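Local coordinates for protein phospholipase C-beta (PLC-beta) (Sepia officinalis, PDB 3QR0) that belongs to the phospholipase C-beta family of multidomain proteins, combining PH, EF-hand, TIM-barrel and C2 domains, and binds a calcium ion, at residues K86-G91 with I99-K104; Y333-H338 with C608-V613; T569-K574 with S581-Q586. All coordinates share one frame; numbering follows the deposited sequence.

Interaction 1: K86-G91 with I99-K104; sequences KIKEAG and IPLQDK
Gly91, near the C-terminal end of helix 85-93, and Leu101, at the start of the short helical turn 101-104, bring the two backbones to 6.4 Å between their CA atoms. Both elements belong to the PH domain, in the excursion that joins strand 70-75 to strand 105-110. Leu101 carries the apolar part of the contact. Its CG lies opposite the backbone N (chi1 177°), which turns the forked end onto the helix, where the two methyls divide the work. CD1 rests on the backbone of Gly91, 3.6 Å from its C atom; with no side chain at that position, the methyl can sit directly on the main chain. CD2 reaches back one turn and touches Lys88, 3.9 Å from the O atom and 4.0 Å from CG, the two side chains crossing at about a right angle. The amine of Lys88 leads away, so that CB and CG make its side-chain contact. Leu101 and Lys104 also touch Val123 of strand 118-124, while the helix uses Ile87 and Ala90 to pack on strand 26-31. Lys104 supplies the polar part. Bent at chi3 (-75°), its chain brings NZ within 3.1 Å of Gly91 O, in the plane of that carbonyl and at a C=O...N angle of 149°. The strongest partner of NZ is Phe94 O; Ser96 O is bonded as well, and Thr92 O lies at weak-bond range. A buried ammonium group thus gathers carbonyls from the end of helix 85-93 and the chain just after it, and its positive charge would probably suit the partial negative charge at that helix terminus.

Interaction 2: Y333-H338 with C608-V613; sequences YINSSH and CVNLGV
A buried hydrogen bond between two asparagine side chains, Asn335 and Asn610, with a water beside it, links the X and Y halves of the TIM barrel. Segment 333-338 leaves strand 332-334 and runs between the two parts of the barrel sheet: Ile334 bonds through its backbone to Gln594, next to strand 595-596, and Asn335 to Arg365 and Cys366 at strand 366-372. Segment 608-613 forms the last turns of helix 605-613, some 270 residues further along the chain. The CA atoms of the two asparagines stay 7.7 Å apart, and the gap is spanned by the side chains. Asn610 holds its CG on the far side from its own backbone N (chi1 -172°), directing the amide from the helix towards segment 333-338. ND2 then donates to Asn335 OD1 over 2.9 Å in a nearly straight bond (165° at the hydrogen). The acceptor lies close to the amide plane of Asn610, whereas the donor stands well above the carbonyl plane of Asn335, not on a lone pair; the two amide planes are 63° apart. Leu598 and Trp589 pack against Asn610, and Phe600 against Asn335. A water accepts from Ser336 N at 3.0 Å and lies 3.0 Å from Asn610 OD1, to which it can donate, though it has more acceptors in reach than protons. The Asn610 amide thus reaches Asn335 directly and Ser336 through the water. Ser336 meanwhile turns its hydroxyl back along its own segment, where OG donates to Ile334 O at 2.7 Å.

Interaction 3: T569-K574 with S581-Q586; sequences TRIYPK and SNYVPQ
Tyr583 packs against Ile571, Tyr572 and Pro573, joining the loop 581-586 to the end of strand 569-572 in the TIM barrel, within the connection to the next parallel strand, 595-596. The loop starts at Ser581, whose OG bonds to Asp579 OD1, just before the segment. Asn582 follows, with CB directed away from the strand; its OD1 accepts from Asn599 N and its backbone N donates to Asp604, which ties this part of the loop to the chain after strand 595-596. Here the backbones come closest, 6.7 Å between the CA atoms of Asn582 and Pro573. Tyr583 then turns towards the strand. Its CG sits between the backbone N and the carbonyl carbon (chi1 44°), the crowded position, which presents the hydroxyl and CE1 side of the ring to the strand. CE1 lies 3.5 Å from Pro573 N, and the pyrrolidine crosses the tyrosine at about a right angle, its CD 4.0 Å from CE1. CZ meets the CG2 branch of Ile571 at 3.9 Å, while Tyr572 C lies at the ring edge, near its plane. Outside the two segments, Tyr583 pairs edge-to-face with Tyr588 and touches Leu598 and Glu546. Val584 and Pro585 lead on to Gln586, where helix 586-589 begins, with Pro585 resting on Ala606 of helix 605-613. On the strand, Arg570 points the other way and forms a salt bridge with Glu368, a calcium ligand. The phenolic oxygen of Tyr583 makes its approach to main chain without a hydrogen bond across the contact: OH lies 3.2 Å from Tyr572 CA and 3.1 Å from Ile571 O, at an angle too poor for bonding.

Interactions 2 and 3 share the TIM barrel, their centres 10 Å apart, and interaction 3 is nested within the long chain excursion that interaction 2 closes. They touch directly: His338 packs on Pro573, and Val609 on Gln586. Interaction 1 stands alone in the PH domain, its centre about 40 Å from that of interaction 2, and is only partly buried. Chemistry follows place. Both barrel contacts are buried: interaction 2 is almost wholly polar and joins distant parts of the sequence, whereas interaction 3 is ring and aliphatic packing within one local connection. Interaction 1, also local, combines both kinds, with a leucine beside a lysine that binds backbone carbonyls.

Interaction 1: K86-G91 with I99-K104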
# COMPACT_ATOMS: atom_id res chain seq x y z
N LYS A 86 19.16 34.14 10.46
CA LYS A 86 20.38 33.53 10.97
C LYS A 86 20.65 32.16 10.33
O LYS A 86 21.80 31.82 10.04
CB LYS A 86 20.34 33.43 12.50
CG LYS A 86 20.22 34.80 13.18
CD LYS A 86 20.37 34.73 14.69
CE LYS A 86 20.02 36.07 15.32
NZ LYS A 86 20.27 36.09 16.79
N ILE A 87 19.59 31.40 10.08
CA ILE A 87 19.70 30.11 9.41
C ILE A 87 20.10 30.30 7.94
O ILE A 87 21.01 29.63 7.44
CB ILE A 87 18.38 29.30 9.51
CG1 ILE A 87 18.06 28.99 10.97
CG2 ILE A 87 18.49 28.00 8.73
CD1 ILE A 87 16.69 28.37 11.18
N LYS A 88 19.41 31.22 7.25
CA LYS A 88 19.74 31.57 5.86
C LYS A 88 21.20 31.97 5.69
O LYS A 88 21.85 31.54 4.74
CB LYS A 88 18.87 32.72 5.37
CG LYS A 88 17.46 32.32 4.98
CD LYS A 88 16.67 33.53 4.48
CE LYS A 88 17.05 33.91 3.06
NZ LYS A 88 16.75 35.34 2.77
N GLU A 89 21.70 32.80 6.59
CA GLU A 89 23.09 33.24 6.53
C GLU A 89 24.06 32.07 6.71
O GLU A 89 25.03 31.93 5.97
CB GLU A 89 23.36 34.35 7.55
CG GLU A 89 22.77 35.70 7.14
CD GLU A 89 22.88 36.78 8.21
OE1 GLU A 89 23.26 36.47 9.36
OE2 GLU A 89 22.58 37.96 7.89
N ALA A 90 23.77 31.21 7.69
CA ALA A 90 24.59 30.03 7.95
C ALA A 90 24.55 29.06 6.77
O ALA A 90 25.59 28.53 6.36
CB ALA A 90 24.13 29.34 9.23
N GLY A 91 23.36 28.84 6.23
CA GLY A 91 23.17 27.95 5.09
C GLY A 91 23.87 28.44 3.83
O GLY A 91 24.42 27.64 3.07
N ILE A 99 27.23 28.65 -4.45
CA ILE A 99 26.08 27.81 -4.80
C ILE A 99 24.86 28.41 -4.10
O ILE A 99 24.88 28.57 -2.88
CB ILE A 99 26.28 26.36 -4.35
CG1 ILE A 99 27.58 25.79 -4.95
CG2 ILE A 99 25.08 25.50 -4.75
CD1 ILE A 99 27.98 24.45 -4.39
N PRO A 100 23.81 28.75 -4.87
CA PRO A 100 22.61 29.36 -4.28
C PRO A 100 22.03 28.50 -3.16
O PRO A 100 22.04 27.27 -3.26
CB PRO A 100 21.63 29.42 -5.46
CG PRO A 100 22.49 29.50 -6.65
CD PRO A 100 23.70 28.67 -6.34
N LEU A 101 21.54 29.16 -2.12
CA LEU A 101 21.07 28.48 -0.93
C LEU A 101 20.12 27.33 -1.25
O LEU A 101 20.32 26.22 -0.78
CB LEU A 101 20.40 29.47 0.03
CG LEU A 101 19.80 28.87 1.31
CD1 LEU A 101 20.80 27.98 2.03
CD2 LEU A 101 19.29 29.98 2.23
N GLN A 102 19.11 27.60 -2.07
CA GLN A 102 18.06 26.62 -2.32
C GLN A 102 18.56 25.36 -3.05
O GLN A 102 18.02 24.27 -2.83
CB GLN A 102 16.88 27.24 -3.06
CG GLN A 102 15.66 26.32 -3.06
CD GLN A 102 14.35 27.04 -3.26
OE1 GLN A 102 14.30 28.26 -3.43
NE2 GLN A 102 13.26 26.28 -3.25
N ASP A 103 19.58 25.51 -3.89
CA ASP A 103 20.20 24.38 -4.58
C ASP A 103 20.84 23.37 -3.61
O ASP A 103 20.98 22.19 -3.93
CB ASP A 103 21.27 24.88 -5.57
CG ASP A 103 20.68 25.68 -6.73
OD1 ASP A 103 19.45 25.63 -6.95
OD2 ASP A 103 21.46 26.34 -7.44
N LYS A 104 21.22 23.85 -2.42
CA LYS A 104 21.82 23.00 -1.38
C LYS A 104 20.81 22.39 -0.40
O LYS A 104 21.17 21.52 0.40
CB LYS A 104 22.85 23.80 -0.58
CG LYS A 104 24.00 24.31 -1.42
CD LYS A 104 25.08 24.97 -0.58
CE LYS A 104 24.67 26.34 -0.09
NZ LYS A 104 25.86 27.11 0.37

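Interaction 2: Y333-H338 with C608-V613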
# COMPACT_ATOMS: atom_id res chain seq x y z
N TYR A 333 -7.81 -2.14 -13.30
CA TYR A 333 -8.22 -1.42 -12.11
C TYR A 333 -7.15 -0.37 -11.87
O TYR A 333 -5.96 -0.68 -11.89
CB TYR A 333 -8.32 -2.36 -10.91
CG TYR A 333 -9.36 -3.44 -11.04
CD1 TYR A 333 -10.68 -3.14 -11.36
CD2 TYR A 333 -9.02 -4.77 -10.81
CE1 TYR A 333 -11.64 -4.14 -11.47
CE2 TYR A 333 -9.98 -5.78 -10.92
CZ TYR A 333 -11.28 -5.46 -11.24
OH TYR A 333 -12.22 -6.46 -11.35
N ILE A 334 -7.57 0.88 -11.68
CA ILE A 334 -6.66 2.02 -11.60
C ILE A 334 -6.87 2.73 -10.25
O ILE A 334 -7.98 3.15 -9.93
CB ILE A 334 -6.92 3.01 -12.76
CG1 ILE A 334 -6.85 2.29 -14.11
CG2 ILE A 334 -5.92 4.17 -12.72
CD1 ILE A 334 -7.10 3.19 -15.32
N ASN A 335 -5.80 2.83 -9.47
CA ASN A 335 -5.84 3.37 -8.11
C ASN A 335 -6.31 4.83 -8.13
O ASN A 335 -5.68 5.67 -8.79
CB ASN A 335 -4.44 3.21 -7.49
CG ASN A 335 -4.41 3.47 -6.00
OD1 ASN A 335 -5.42 3.78 -5.37
ND2 ASN A 335 -3.22 3.35 -5.43
N SER A 336 -7.41 5.11 -7.42
CA SER A 336 -8.15 6.37 -7.56
C SER A 336 -8.56 7.05 -6.25
O SER A 336 -9.04 6.39 -5.32
CB SER A 336 -9.41 6.12 -8.39
OG SER A 336 -9.08 5.64 -9.68
N SER A 337 -8.39 8.37 -6.22
CA SER A 337 -8.68 9.20 -5.06
C SER A 337 -9.87 10.14 -5.31
O SER A 337 -9.98 10.73 -6.38
CB SER A 337 -7.44 10.03 -4.72
OG SER A 337 -7.76 11.13 -3.90
N HIS A 338 -10.75 10.28 -4.31
CA HIS A 338 -11.89 11.21 -4.35
C HIS A 338 -11.60 12.49 -3.55
O HIS A 338 -10.97 12.42 -2.48
CB HIS A 338 -13.14 10.54 -3.77
CG HIS A 338 -14.29 11.47 -3.57
ND1 HIS A 338 -14.76 11.83 -2.33
CD2 HIS A 338 -15.07 12.13 -4.47
CE1 HIS A 338 -15.78 12.67 -2.47
NE2 HIS A 338 -15.98 12.87 -3.76
N CYS A 608 -7.47 0.65 3.71
CA CYS A 608 -6.55 -0.43 4.07
C CYS A 608 -6.45 -1.48 2.96
O CYS A 608 -5.34 -1.89 2.60
CB CYS A 608 -6.98 -1.09 5.38
SG CYS A 608 -6.81 -0.02 6.83
N VAL A 609 -7.59 -1.89 2.42
CA VAL A 609 -7.64 -2.87 1.33
C VAL A 609 -7.08 -2.30 0.02
O VAL A 609 -6.32 -2.97 -0.68
CB VAL A 609 -9.09 -3.38 1.10
CG1 VAL A 609 -9.17 -4.23 -0.14
CG2 VAL A 609 -9.57 -4.17 2.32
N ASN A 610 -7.46 -1.07 -0.28
CA ASN A 610 -7.01 -0.41 -1.50
C ASN A 610 -5.48 -0.33 -1.58
O ASN A 610 -4.88 -0.73 -2.57
CB ASN A 610 -7.61 0.99 -1.59
CG ASN A 610 -7.33 1.66 -2.93
OD1 ASN A 610 -7.90 1.28 -3.95
ND2 ASN A 610 -6.46 2.66 -2.92
N LEU A 611 -4.86 0.17 -0.52
CA LEU A 611 -3.41 0.31 -0.49
C LEU A 611 -2.73 -1.06 -0.50
O LEU A 611 -1.69 -1.23 -1.14
CB LEU A 611 -2.96 1.12 0.72
CG LEU A 611 -3.47 2.57 0.71
CD1 LEU A 611 -3.10 3.27 2.00
CD2 LEU A 611 -2.94 3.31 -0.49
N GLY A 612 -3.34 -2.04 0.17
CA GLY A 612 -2.87 -3.42 0.14
C GLY A 612 -2.79 -4.04 -1.25
O GLY A 612 -1.77 -4.65 -1.59
N VAL A 613 -3.85 -3.90 -2.04
CA VAL A 613 -3.89 -4.55 -3.35
C VAL A 613 -3.03 -3.83 -4.39
O VAL A 613 -2.40 -4.48 -5.23
CB VAL A 613 -5.34 -4.75 -3.90
CG1 VAL A 613 -6.20 -5.52 -2.88
CG2 VAL A 613 -5.99 -3.44 -4.27
O HOH W 1 -9.03 2.89 -6.15

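Interaction 3: T569-K574 with S581-Q586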
# COMPACT_ATOMS: atom_id res chain seq x y z
N THR A 569 -15.62 3.43 -16.22
CA THR A 569 -16.50 3.97 -15.19
C THR A 569 -15.66 4.46 -14.02
O THR A 569 -14.76 3.75 -13.53
CB THR A 569 -17.48 2.92 -14.64
OG1 THR A 569 -18.12 2.24 -15.71
CG2 THR A 569 -18.57 3.58 -13.77
N ARG A 570 -15.95 5.67 -13.58
CA ARG A 570 -15.43 6.18 -12.31
C ARG A 570 -16.58 6.18 -11.30
O ARG A 570 -17.70 6.52 -11.64
CB ARG A 570 -14.86 7.58 -12.49
CG ARG A 570 -14.34 8.23 -11.21
CD ARG A 570 -13.55 9.50 -11.51
NE ARG A 570 -13.05 10.11 -10.28
CZ ARG A 570 -13.75 10.94 -9.49
NH1 ARG A 570 -14.99 11.29 -9.80
NH2 ARG A 570 -13.18 11.42 -8.39
N ILE A 571 -16.27 5.82 -10.07
CA ILE A 571 -17.25 5.80 -8.98
C ILE A 571 -16.75 6.74 -7.90
O ILE A 571 -15.54 6.81 -7.67
CB ILE A 571 -17.41 4.39 -8.38
CG1 ILE A 571 -17.55 3.33 -9.48
CG2 ILE A 571 -18.58 4.35 -7.39
CD1 ILE A 571 -18.91 3.30 -10.15
N TYR A 572 -17.64 7.46 -7.23
CA TYR A 572 -17.23 8.28 -6.09
C TYR A 572 -18.30 8.30 -4.99
O TYR A 572 -19.48 8.10 -5.27
CB TYR A 572 -16.85 9.70 -6.54
CG TYR A 572 -17.96 10.47 -7.18
CD1 TYR A 572 -18.77 11.31 -6.43
CD2 TYR A 572 -18.20 10.39 -8.56
CE1 TYR A 572 -19.80 12.03 -7.00
CE2 TYR A 572 -19.23 11.11 -9.15
CZ TYR A 572 -20.03 11.93 -8.36
OH TYR A 572 -21.05 12.66 -8.92
N PRO A 573 -17.87 8.52 -3.73
CA PRO A 573 -18.81 8.42 -2.62
C PRO A 573 -19.91 9.48 -2.62
O PRO A 573 -19.68 10.61 -3.04
CB PRO A 573 -17.92 8.55 -1.37
CG PRO A 573 -16.64 9.12 -1.84
CD PRO A 573 -16.49 8.70 -3.27
N LYS A 574 -21.09 9.10 -2.16
CA LYS A 574 -22.22 10.01 -2.03
C LYS A 574 -21.97 11.12 -1.00
O LYS A 574 -21.16 10.96 -0.08
CB LYS A 574 -23.49 9.24 -1.65
CG LYS A 574 -23.41 8.49 -0.32
CD LYS A 574 -24.64 7.61 -0.08
CE LYS A 574 -24.38 6.62 1.05
NZ LYS A 574 -25.56 5.77 1.36
N SER A 581 -15.93 8.81 5.11
CA SER A 581 -15.94 7.35 5.13
C SER A 581 -16.03 6.84 3.70
O SER A 581 -16.43 7.56 2.79
CB SER A 581 -17.13 6.84 5.96
OG SER A 581 -18.35 7.22 5.36
N ASN A 582 -15.64 5.58 3.50
CA ASN A 582 -15.58 4.97 2.18
C ASN A 582 -16.46 3.74 2.04
O ASN A 582 -16.69 3.03 3.02
CB ASN A 582 -14.15 4.53 1.90
CG ASN A 582 -13.21 5.69 1.68
OD1 ASN A 582 -13.44 6.52 0.81
ND2 ASN A 582 -12.13 5.74 2.46
N TYR A 583 -16.92 3.48 0.82
CA TYR A 583 -17.41 2.15 0.45
C TYR A 583 -16.24 1.19 0.24
O TYR A 583 -15.12 1.62 -0.03
CB TYR A 583 -18.27 2.19 -0.82
CG TYR A 583 -17.71 3.05 -1.94
CD1 TYR A 583 -18.37 4.20 -2.33
CD2 TYR A 583 -16.54 2.70 -2.61
CE1 TYR A 583 -17.87 5.00 -3.36
CE2 TYR A 583 -16.03 3.50 -3.63
CZ TYR A 583 -16.71 4.65 -4.00
OH TYR A 583 -16.23 5.45 -5.01
N VAL A 584 -16.52 -0.10 0.35
CA VAL A 584 -15.53 -1.13 0.04
C VAL A 584 -15.42 -1.22 -1.49
O VAL A 584 -16.42 -1.43 -2.17
CB VAL A 584 -15.93 -2.49 0.64
CG1 VAL A 584 -14.96 -3.57 0.21
CG2 VAL A 584 -15.99 -2.39 2.16
N PRO A 585 -14.20 -1.04 -2.03
CA PRO A 585 -14.04 -0.90 -3.48
C PRO A 585 -14.38 -2.16 -4.29
O PRO A 585 -14.79 -2.03 -5.44
CB PRO A 585 -12.57 -0.51 -3.64
CG PRO A 585 -11.91 -1.00 -2.40
CD PRO A 585 -12.92 -0.89 -1.32
N GLN A 586 -14.21 -3.34 -3.70
CA GLN A 586 -14.61 -4.60 -4.35
C GLN A 586 -16.04 -4.54 -4.91
O GLN A 586 -16.32 -5.15 -5.94
CB GLN A 586 -14.48 -5.79 -3.39
CG GLN A 586 -13.07 -6.40 -3.30
CD GLN A 586 -12.12 -5.62 -2.40
OE1 GLN A 586 -12.49 -4.63 -1.76
NE2 GLN A 586 -10.86 -6.07 -2.36